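Long-range contacts in KaiC domain-containing protein (Pyrococcus horikoshii, PDB 2ZTS), which probably binds ATP, as expected of a KaiC-like P-loop protein, and is seen here with ADP and magnesium: residues C[15-23]-C[238-246]; C[60-68]-C[123-134]. All coordinates share one frame; numbering follows the deposited sequence.

Contact 1: C[15-23]-C[238-246]; sequences GIPGFDELI and GPNGIVVYP
The ring of F19 meets V244 obliquely, CD1 lying 4.3 Å from CG2 of the valine, and the F19 and F46 rings pack edge-to-face (T-shaped), F46 belonging to helix 43-58. The phenol ring of Y245 has one face lined by V243 CG1, two residues back along the chain, while its OH bonds to E236 on the adjoining strand. The loop 15-23 runs beside strand 241-244, joined to it by one backbone hydrogen bond: V244 N to P17 O, 3.1 Å and nearly straight at 171°, the donor tilted 20° from the carbonyl plane. G18 follows, its CA placed 3.6 Å from V244 O in a CA-H...O contact. Alongside the hydrogen bond, CG2 of I16 stands anti to its backbone N, a torsion that carries this methyl to the strand, 3.7 Å from I242 CG2 and 3.8 Å from V244 CG2. The other methyl of V244, CG1, faces L22 CD1 at 4.3 Å. The proline ring of P17, exposed to solvent, brings CD 3.4 Å from I242 O. One nearly straight backbone bond beside an apolar patch thus attaches the loop to an outermost strand of the sheet within this chain. The bond is consistent with P17 and V244 being held in step, while I16 and I242 both pack on F46 of helix 43-58, the helix that follows the P-loop.

Contact 2: C[60-68]-C[123-134]; sequences EPGVFVTLE and FLRYIYRVVKAI
V63 and I134 meet through their branch ends: the isoleucine's CD1 lies 3.7 Å from V63 CG2. I134 carries CG1 between its backbone N and carbonyl carbon (chi1 69°), a crowded position, yet with the chain then extended this sends CD1 to the strand, where it also lies 3.6 Å from G62 O. V63 uses one methyl for three neighbours. Its CG2, anti to the carbonyl carbon, also reaches V130 CG1 at 3.9 Å and V131 CG2 at 4.0 Å. V65, with the same rotamer, divides its branches: CG2 meets I127 CG1 at about a right angle, whereas CG1 approaches F123 CZ to 3.6 Å. The phenylalanine ring leans out from the helix with CG anti to its backbone N, chi1 -174°. L67 comes at it from the opposite direction, CD2 3.4 Å from CZ, and I127 CD1 rests on one face of the ring. P61 closes the other end, its CB 3.5 Å from I134 O. The axes of strand 62-66 and helical segment 123-134 approach to 8.6 Å at 157°, nearly antiparallel, as the helix covers the parallel part of the mixed sheet in this alpha/beta fold. No hydrogen bond crosses between the segments, and the contact is mainly apolar packing: branched aliphatic residues fill the layer between strand and helix, with an aromatic ring at one end and a proline at the other.

How the contacts relate
Contacts 1 and 2 reach the same mixed sheet on opposite sides of the chain's centre, their centres 25 Å apart and nearest atoms about 8 Å apart without touching. In sequence, contact 2 is nested inside the loop closed by contact 1. Contact 1 is the nearer to nucleotide: G238 touches ADP, and the side chain of I242 lies about 4 Å from that of T45, an ADP-binding residue. Contact 2 stands farther back, the side chain of L67 about 11 Å from a bound magnesium ion; that of V65 is about 7 Å from that of D142, a magnesium-binding residue although its ion is not bound to this chain here. One sheet is thus packed by loop and by helix.

Contact 1: C[15-23]-C[238-246]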
loop_
_atom_site.group_PDB
_atom_site.type_symbol
_atom_site.label_atom_id
_atom_site.label_comp_id
_atom_site.label_asym_id
_atom_site.label_seq_id
_atom_site.Cartn_x
_atom_site.Cartn_y
_atom_site.Cartn_z
ATOM N N GLY C 15 -8.144 4.393 38.447
ATOM C CA GLY C 15 -8.758 3.159 38.877
ATOM C C GLY C 15 -7.938 1.922 38.597
ATOM O O GLY C 15 -8.372 0.826 38.938
ATOM N N ILE C 16 -6.740 2.076 38.037
ATOM C CA ILE C 16 -5.958 0.918 37.561
ATOM C C ILE C 16 -4.651 0.870 38.364
ATOM O O ILE C 16 -3.794 1.752 38.207
ATOM C CB ILE C 16 -5.690 1.034 36.031
ATOM C CG1 ILE C 16 -7.028 0.835 35.266
ATOM C CG2 ILE C 16 -4.616 -0.029 35.586
ATOM C CD1 ILE C 16 -7.105 1.572 34.061
ATOM N N PRO C 17 -4.528 -0.113 39.264
ATOM C CA PRO C 17 -3.352 -0.172 40.138
ATOM C C PRO C 17 -2.126 -0.173 39.293
ATOM O O PRO C 17 -2.098 -0.824 38.241
ATOM C CB PRO C 17 -3.535 -1.478 40.906
ATOM C CG PRO C 17 -5.046 -1.737 40.863
ATOM C CD PRO C 17 -5.501 -1.194 39.563
ATOM N N GLY C 18 -1.142 0.613 39.711
ATOM C CA GLY C 18 0.106 0.706 38.991
ATOM C C GLY C 18 0.176 1.785 37.933
ATOM O O GLY C 18 1.276 2.119 37.483
ATOM N N PHE C 19 -0.960 2.378 37.579
ATOM C CA PHE C 19 -1.047 3.294 36.455
ATOM C C PHE C 19 -0.892 4.761 36.786
ATOM O O PHE C 19 -0.277 5.502 36.023
ATOM C CB PHE C 19 -2.395 3.102 35.733
ATOM C CG PHE C 19 -2.446 3.757 34.418
ATOM C CD1 PHE C 19 -1.674 3.259 33.361
ATOM C CD2 PHE C 19 -3.244 4.867 34.206
ATOM C CE1 PHE C 19 -1.671 3.869 32.155
ATOM C CE2 PHE C 19 -3.282 5.463 32.977
ATOM C CZ PHE C 19 -2.495 4.965 31.935
ATOM N N ASP C 20 -1.493 5.213 37.879
ATOM C CA ASP C 20 -1.477 6.646 38.194
ATOM C C ASP C 20 -0.068 7.160 38.336
ATOM O O ASP C 20 0.212 8.265 37.941
ATOM C CB ASP C 20 -2.284 6.973 39.458
ATOM C CG ASP C 20 -3.760 6.730 39.275
ATOM O OD1 ASP C 20 -4.226 6.686 38.113
ATOM O OD2 ASP C 20 -4.526 6.549 40.255
ATOM N N GLU C 21 0.820 6.341 38.874
ATOM C CA GLU C 21 2.241 6.707 39.001
ATOM C C GLU C 21 2.935 7.036 37.673
ATOM O O GLU C 21 4.003 7.610 37.685
ATOM C CB GLU C 21 3.071 5.618 39.770
ATOM C CG GLU C 21 2.704 4.155 39.569
ATOM C CD GLU C 21 1.881 3.502 40.728
ATOM O OE1 GLU C 21 0.612 3.565 40.702
ATOM O OE2 GLU C 21 2.480 2.861 41.630
ATOM N N LEU C 22 2.348 6.646 36.541
ATOM C CA LEU C 22 2.901 6.950 35.223
ATOM C C LEU C 22 2.498 8.336 34.740
ATOM O O LEU C 22 3.101 8.844 33.806
ATOM C CB LEU C 22 2.485 5.871 34.183
ATOM C CG LEU C 22 2.737 4.404 34.563
ATOM C CD1 LEU C 22 2.384 3.434 33.497
ATOM C CD2 LEU C 22 4.156 4.207 34.974
ATOM N N ILE C 23 1.492 8.946 35.358
ATOM C CA ILE C 23 0.901 10.181 34.873
ATOM C C ILE C 23 0.636 11.176 36.026
ATOM O O ILE C 23 -0.358 11.898 36.035
ATOM C CB ILE C 23 -0.397 9.894 34.041
ATOM C CG1 ILE C 23 -1.352 8.992 34.797
ATOM C CG2 ILE C 23 -0.041 9.213 32.773
ATOM C CD1 ILE C 23 -2.807 9.087 34.355
ATOM N N GLY C 238 -6.236 -9.546 35.266
ATOM C CA GLY C 238 -6.361 -10.534 36.334
ATOM C C GLY C 238 -7.802 -10.727 36.771
ATOM O O GLY C 238 -8.708 -10.077 36.216
ATOM N N PRO C 239 -8.025 -11.594 37.772
ATOM C CA PRO C 239 -9.381 -11.817 38.304
ATOM C C PRO C 239 -10.000 -10.580 38.892
ATOM O O PRO C 239 -11.215 -10.578 39.016
ATOM C CB PRO C 239 -9.192 -12.889 39.398
ATOM C CG PRO C 239 -7.742 -12.808 39.779
ATOM C CD PRO C 239 -7.009 -12.392 38.496
ATOM N N ASN C 240 -9.223 -9.560 39.246
ATOM C CA ASN C 240 -9.791 -8.276 39.635
ATOM C C ASN C 240 -9.458 -7.170 38.645
ATOM O O ASN C 240 -9.369 -6.060 39.022
ATOM C CB ASN C 240 -9.393 -7.900 41.099
ATOM C CG ASN C 240 -9.819 -8.970 42.115
ATOM O OD1 ASN C 240 -8.987 -9.745 42.575
ATOM N ND2 ASN C 240 -11.126 -9.060 42.412
ATOM N N GLY C 241 -9.348 -7.462 37.360
ATOM C CA GLY C 241 -9.104 -6.445 36.333
ATOM C C GLY C 241 -7.642 -6.174 35.999
ATOM O O GLY C 241 -6.756 -6.979 36.270
ATOM N N ILE C 242 -7.377 -5.011 35.420
ATOM C CA ILE C 242 -6.027 -4.669 35.025
ATOM C C ILE C 242 -5.172 -4.336 36.237
ATOM O O ILE C 242 -5.633 -3.650 37.185
ATOM C CB ILE C 242 -6.016 -3.515 34.013
ATOM C CG1 ILE C 242 -6.771 -3.937 32.769
ATOM C CG2 ILE C 242 -4.596 -3.147 33.632
ATOM C CD1 ILE C 242 -6.767 -2.934 31.653
ATOM N N VAL C 243 -3.940 -4.839 36.193
ATOM C CA VAL C 243 -2.840 -4.377 37.045
ATOM C C VAL C 243 -1.592 -4.134 36.160
ATOM O O VAL C 243 -1.146 -5.036 35.433
ATOM C CB VAL C 243 -2.450 -5.413 38.159
ATOM C CG1 VAL C 243 -1.248 -4.896 38.982
ATOM C CG2 VAL C 243 -3.623 -5.759 39.124
ATOM N N VAL C 244 -1.027 -2.940 36.260
ATOM C CA VAL C 244 0.178 -2.540 35.570
ATOM C C VAL C 244 1.379 -2.708 36.510
ATOM O O VAL C 244 1.269 -2.413 37.685
ATOM C CB VAL C 244 0.057 -1.092 35.151
ATOM C CG1 VAL C 244 1.333 -0.598 34.508
ATOM C CG2 VAL C 244 -1.159 -0.926 34.205
ATOM N N TYR C 245 2.507 -3.195 35.989
ATOM C CA TYR C 245 3.688 -3.569 36.783
ATOM C C TYR C 245 4.896 -2.670 36.484
ATOM O O TYR C 245 4.858 -1.950 35.526
ATOM C CB TYR C 245 4.016 -5.026 36.489
ATOM C CG TYR C 245 2.996 -5.964 37.023
ATOM C CD1 TYR C 245 2.859 -6.177 38.415
ATOM C CD2 TYR C 245 2.139 -6.655 36.166
ATOM C CE1 TYR C 245 1.885 -7.064 38.935
ATOM C CE2 TYR C 245 1.179 -7.540 36.671
ATOM C CZ TYR C 245 1.056 -7.736 38.049
ATOM O OH TYR C 245 0.111 -8.609 38.510
ATOM N N PRO C 246 5.970 -2.684 37.308
ATOM C CA PRO C 246 7.183 -1.883 37.006
ATOM C C PRO C 246 7.802 -2.069 35.598
ATOM O O PRO C 246 7.868 -3.217 35.111
ATOM C CB PRO C 246 8.176 -2.360 38.067
ATOM C CG PRO C 246 7.292 -2.848 39.257
ATOM C CD PRO C 246 6.099 -3.440 38.590
#

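Contact 2: C[60-68]-C[123-134]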
loop_
_atom_site.group_PDB
_atom_site.type_symbol
_atom_site.label_atom_id
_atom_site.label_comp_id
_atom_site.label_asym_id
_atom_site.label_seq_id
_atom_site.Cartn_x
_atom_site.Cartn_y
_atom_site.Cartn_z
ATOM N N GLU C 60 -17.115 9.009 42.185
ATOM C CA GLU C 60 -17.420 9.883 41.050
ATOM C C GLU C 60 -18.392 9.168 40.098
ATOM O O GLU C 60 -18.155 8.032 39.684
ATOM C CB GLU C 60 -16.123 10.304 40.321
ATOM C CG GLU C 60 -14.957 10.752 41.245
ATOM C CD GLU C 60 -13.729 11.353 40.511
ATOM O OE1 GLU C 60 -13.412 10.967 39.350
ATOM O OE2 GLU C 60 -13.025 12.214 41.122
ATOM N N PRO C 61 -19.516 9.796 39.770
ATOM C CA PRO C 61 -20.474 9.154 38.853
ATOM C C PRO C 61 -19.895 9.043 37.450
ATOM O O PRO C 61 -19.164 9.944 37.056
ATOM C CB PRO C 61 -21.698 10.093 38.866
ATOM C CG PRO C 61 -21.490 11.038 40.107
ATOM C CD PRO C 61 -19.982 11.105 40.275
ATOM N N GLY C 62 -20.220 7.975 36.728
ATOM C CA GLY C 62 -19.715 7.731 35.390
ATOM C C GLY C 62 -20.705 7.207 34.376
ATOM O O GLY C 62 -21.645 6.473 34.693
ATOM N N VAL C 63 -20.511 7.612 33.131
ATOM C CA VAL C 63 -21.312 7.137 32.035
ATOM C C VAL C 63 -20.457 6.259 31.083
ATOM O O VAL C 63 -19.503 6.723 30.513
ATOM C CB VAL C 63 -21.950 8.285 31.271
ATOM C CG1 VAL C 63 -22.749 7.761 30.123
ATOM C CG2 VAL C 63 -22.832 9.145 32.199
ATOM N N PHE C 64 -20.851 5.016 30.894
ATOM C CA PHE C 64 -20.220 4.158 29.942
ATOM C C PHE C 64 -21.125 4.046 28.755
ATOM O O PHE C 64 -22.216 3.461 28.837
ATOM C CB PHE C 64 -19.942 2.825 30.600
ATOM C CG PHE C 64 -18.999 1.933 29.832
ATOM C CD1 PHE C 64 -17.761 1.653 30.339
ATOM C CD2 PHE C 64 -19.399 1.319 28.630
ATOM C CE1 PHE C 64 -16.867 0.848 29.638
ATOM C CE2 PHE C 64 -18.522 0.495 27.921
ATOM C CZ PHE C 64 -17.242 0.245 28.450
ATOM N N VAL C 65 -20.696 4.619 27.628
ATOM C CA VAL C 65 -21.474 4.542 26.398
ATOM C C VAL C 65 -20.875 3.391 25.614
ATOM O O VAL C 65 -19.667 3.377 25.427
ATOM C CB VAL C 65 -21.324 5.788 25.586
ATOM C CG1 VAL C 65 -22.058 5.701 24.286
ATOM C CG2 VAL C 65 -21.697 7.049 26.412
ATOM N N THR C 66 -21.699 2.439 25.155
ATOM C CA THR C 66 -21.243 1.385 24.299
ATOM C C THR C 66 -22.108 1.096 23.079
ATOM O O THR C 66 -23.309 0.987 23.169
ATOM C CB THR C 66 -20.988 0.098 25.146
ATOM O OG1 THR C 66 -20.722 -1.018 24.285
ATOM C CG2 THR C 66 -22.145 -0.283 26.027
ATOM N N LEU C 67 -21.472 1.007 21.915
ATOM C CA LEU C 67 -22.127 0.534 20.693
ATOM C C LEU C 67 -21.460 -0.761 20.211
ATOM O O LEU C 67 -21.752 -1.283 19.141
ATOM C CB LEU C 67 -22.055 1.681 19.641
ATOM C CG LEU C 67 -23.244 2.616 19.332
ATOM C CD1 LEU C 67 -24.548 2.375 20.093
ATOM C CD2 LEU C 67 -22.842 4.050 19.412
ATOM N N GLU C 68 -20.525 -1.283 20.998
ATOM C CA GLU C 68 -19.900 -2.586 20.742
ATOM C C GLU C 68 -20.737 -3.751 21.296
ATOM O O GLU C 68 -20.708 -4.888 20.825
ATOM C CB GLU C 68 -18.544 -2.625 21.447
ATOM C CG GLU C 68 -17.503 -1.624 20.941
ATOM C CD GLU C 68 -16.430 -2.219 19.989
ATOM O OE1 GLU C 68 -16.217 -3.469 20.016
ATOM O OE2 GLU C 68 -15.769 -1.422 19.247
ATOM N N PHE C 123 -28.014 10.698 19.367
ATOM C CA PHE C 123 -26.977 10.032 20.155
ATOM C C PHE C 123 -26.265 10.964 21.114
ATOM O O PHE C 123 -26.211 10.714 22.310
ATOM C CB PHE C 123 -25.938 9.402 19.222
ATOM C CG PHE C 123 -24.895 8.576 19.919
ATOM C CD1 PHE C 123 -23.575 8.798 19.682
ATOM C CD2 PHE C 123 -25.249 7.519 20.712
ATOM C CE1 PHE C 123 -22.606 8.013 20.263
ATOM C CE2 PHE C 123 -24.264 6.708 21.312
ATOM C CZ PHE C 123 -22.949 6.971 21.074
ATOM N N LEU C 124 -25.755 12.042 20.563
ATOM C CA LEU C 124 -24.900 12.976 21.283
ATOM C C LEU C 124 -25.702 13.799 22.319
ATOM O O LEU C 124 -25.260 14.017 23.446
ATOM C CB LEU C 124 -24.220 13.914 20.220
ATOM C CG LEU C 124 -22.774 13.664 19.680
ATOM C CD1 LEU C 124 -22.249 12.266 19.802
ATOM C CD2 LEU C 124 -22.648 14.113 18.253
ATOM N N ARG C 125 -26.875 14.272 21.902
ATOM C CA ARG C 125 -27.877 14.850 22.810
ATOM C C ARG C 125 -28.097 13.913 23.974
ATOM O O ARG C 125 -28.008 14.313 25.160
ATOM C CB ARG C 125 -29.193 15.066 22.059
ATOM C CG ARG C 125 -30.070 16.186 22.588
ATOM C CD ARG C 125 -31.487 16.323 21.906
ATOM N NE ARG C 125 -31.558 15.926 20.485
ATOM C CZ ARG C 125 -30.987 16.567 19.466
ATOM N NH1 ARG C 125 -31.134 16.091 18.223
ATOM N NH2 ARG C 125 -30.245 17.659 19.678
ATOM N N TYR C 126 -28.307 12.630 23.680
ATOM C CA TYR C 126 -28.644 11.689 24.776
ATOM C C TYR C 126 -27.468 11.465 25.745
ATOM O O TYR C 126 -27.662 11.383 26.948
ATOM C CB TYR C 126 -29.248 10.383 24.249
ATOM C CG TYR C 126 -29.833 9.561 25.347
ATOM C CD1 TYR C 126 -29.239 8.326 25.744
ATOM C CD2 TYR C 126 -30.966 10.031 26.055
ATOM C CE1 TYR C 126 -29.768 7.587 26.795
ATOM C CE2 TYR C 126 -31.505 9.304 27.119
ATOM C CZ TYR C 126 -30.949 8.093 27.475
ATOM O OH TYR C 126 -31.514 7.426 28.546
ATOM N N ILE C 127 -26.238 11.381 25.247
ATOM C CA ILE C 127 -25.088 11.290 26.140
ATOM C C ILE C 127 -24.970 12.555 26.991
ATOM O O ILE C 127 -24.660 12.490 28.162
ATOM C CB ILE C 127 -23.790 11.155 25.361
ATOM C CG1 ILE C 127 -23.788 9.865 24.514
ATOM C CG2 ILE C 127 -22.628 11.218 26.327
ATOM C CD1 ILE C 127 -22.811 9.885 23.378
ATOM N N TYR C 128 -25.178 13.712 26.387
ATOM C CA TYR C 128 -25.110 14.963 27.123
ATOM C C TYR C 128 -26.195 14.962 28.266
ATOM O O TYR C 128 -25.910 15.199 29.439
ATOM C CB TYR C 128 -25.294 16.121 26.135
ATOM C CG TYR C 128 -25.338 17.481 26.768
ATOM C CD1 TYR C 128 -26.554 18.037 27.141
ATOM C CD2 TYR C 128 -24.173 18.212 26.993
ATOM C CE1 TYR C 128 -26.606 19.250 27.743
ATOM C CE2 TYR C 128 -24.216 19.473 27.591
ATOM C CZ TYR C 128 -25.449 19.982 27.953
ATOM O OH TYR C 128 -25.569 21.207 28.544
ATOM N N ARG C 129 -27.409 14.598 27.911
ATOM C CA ARG C 129 -28.505 14.525 28.891
ATOM C C ARG C 129 -28.165 13.613 30.025
ATOM O O ARG C 129 -28.398 13.928 31.179
ATOM C CB ARG C 129 -29.786 14.069 28.209
ATOM C CG ARG C 129 -30.901 13.776 29.190
ATOM C CD ARG C 129 -32.172 13.277 28.529
ATOM N NE ARG C 129 -33.181 13.047 29.548
ATOM C CZ ARG C 129 -34.293 12.341 29.371
ATOM N NH1 ARG C 129 -35.156 12.188 30.379
ATOM N NH2 ARG C 129 -34.545 11.801 28.200
ATOM N N VAL C 130 -27.583 12.467 29.733
ATOM C CA VAL C 130 -27.316 11.491 30.779
ATOM C C VAL C 130 -26.106 11.922 31.653
ATOM O O VAL C 130 -26.101 11.714 32.897
ATOM C CB VAL C 130 -27.063 10.072 30.176
ATOM C CG1 VAL C 130 -26.588 9.081 31.238
ATOM C CG2 VAL C 130 -28.295 9.562 29.525
ATOM N N VAL C 131 -25.084 12.509 31.019
ATOM C CA VAL C 131 -23.959 13.046 31.783
ATOM C C VAL C 131 -24.482 14.068 32.801
ATOM O O VAL C 131 -24.115 14.025 33.971
ATOM C CB VAL C 131 -22.878 13.656 30.854
ATOM C CG1 VAL C 131 -21.973 14.690 31.603
ATOM C CG2 VAL C 131 -22.010 12.535 30.278
ATOM N N LYS C 132 -25.355 14.950 32.336
ATOM C CA LYS C 132 -25.907 16.031 33.171
ATOM C C LYS C 132 -26.844 15.527 34.298
ATOM O O LYS C 132 -26.710 15.938 35.457
ATOM C CB LYS C 132 -26.592 17.057 32.267
ATOM C CG LYS C 132 -25.623 17.906 31.374
ATOM C CD LYS C 132 -24.485 18.552 32.231
ATOM C CE LYS C 132 -23.895 19.841 31.622
ATOM N NZ LYS C 132 -22.604 20.185 32.297
ATOM N N ALA C 133 -27.715 14.572 33.970
ATOM C CA ALA C 133 -28.608 13.933 34.948
ATOM C C ALA C 133 -27.928 13.229 36.106
ATOM O O ALA C 133 -28.414 13.315 37.223
ATOM C CB ALA C 133 -29.564 12.953 34.234
ATOM N N ILE C 134 -26.806 12.546 35.903
ATOM C CA ILE C 134 -26.144 11.962 37.055
ATOM C C ILE C 134 -24.971 12.794 37.570
ATOM O O ILE C 134 -24.308 12.369 38.475
ATOM C CB ILE C 134 -25.722 10.496 36.797
ATOM C CG1 ILE C 134 -24.567 10.407 35.767
ATOM C CG2 ILE C 134 -26.939 9.677 36.299
ATOM C CD1 ILE C 134 -23.974 9.040 35.702
#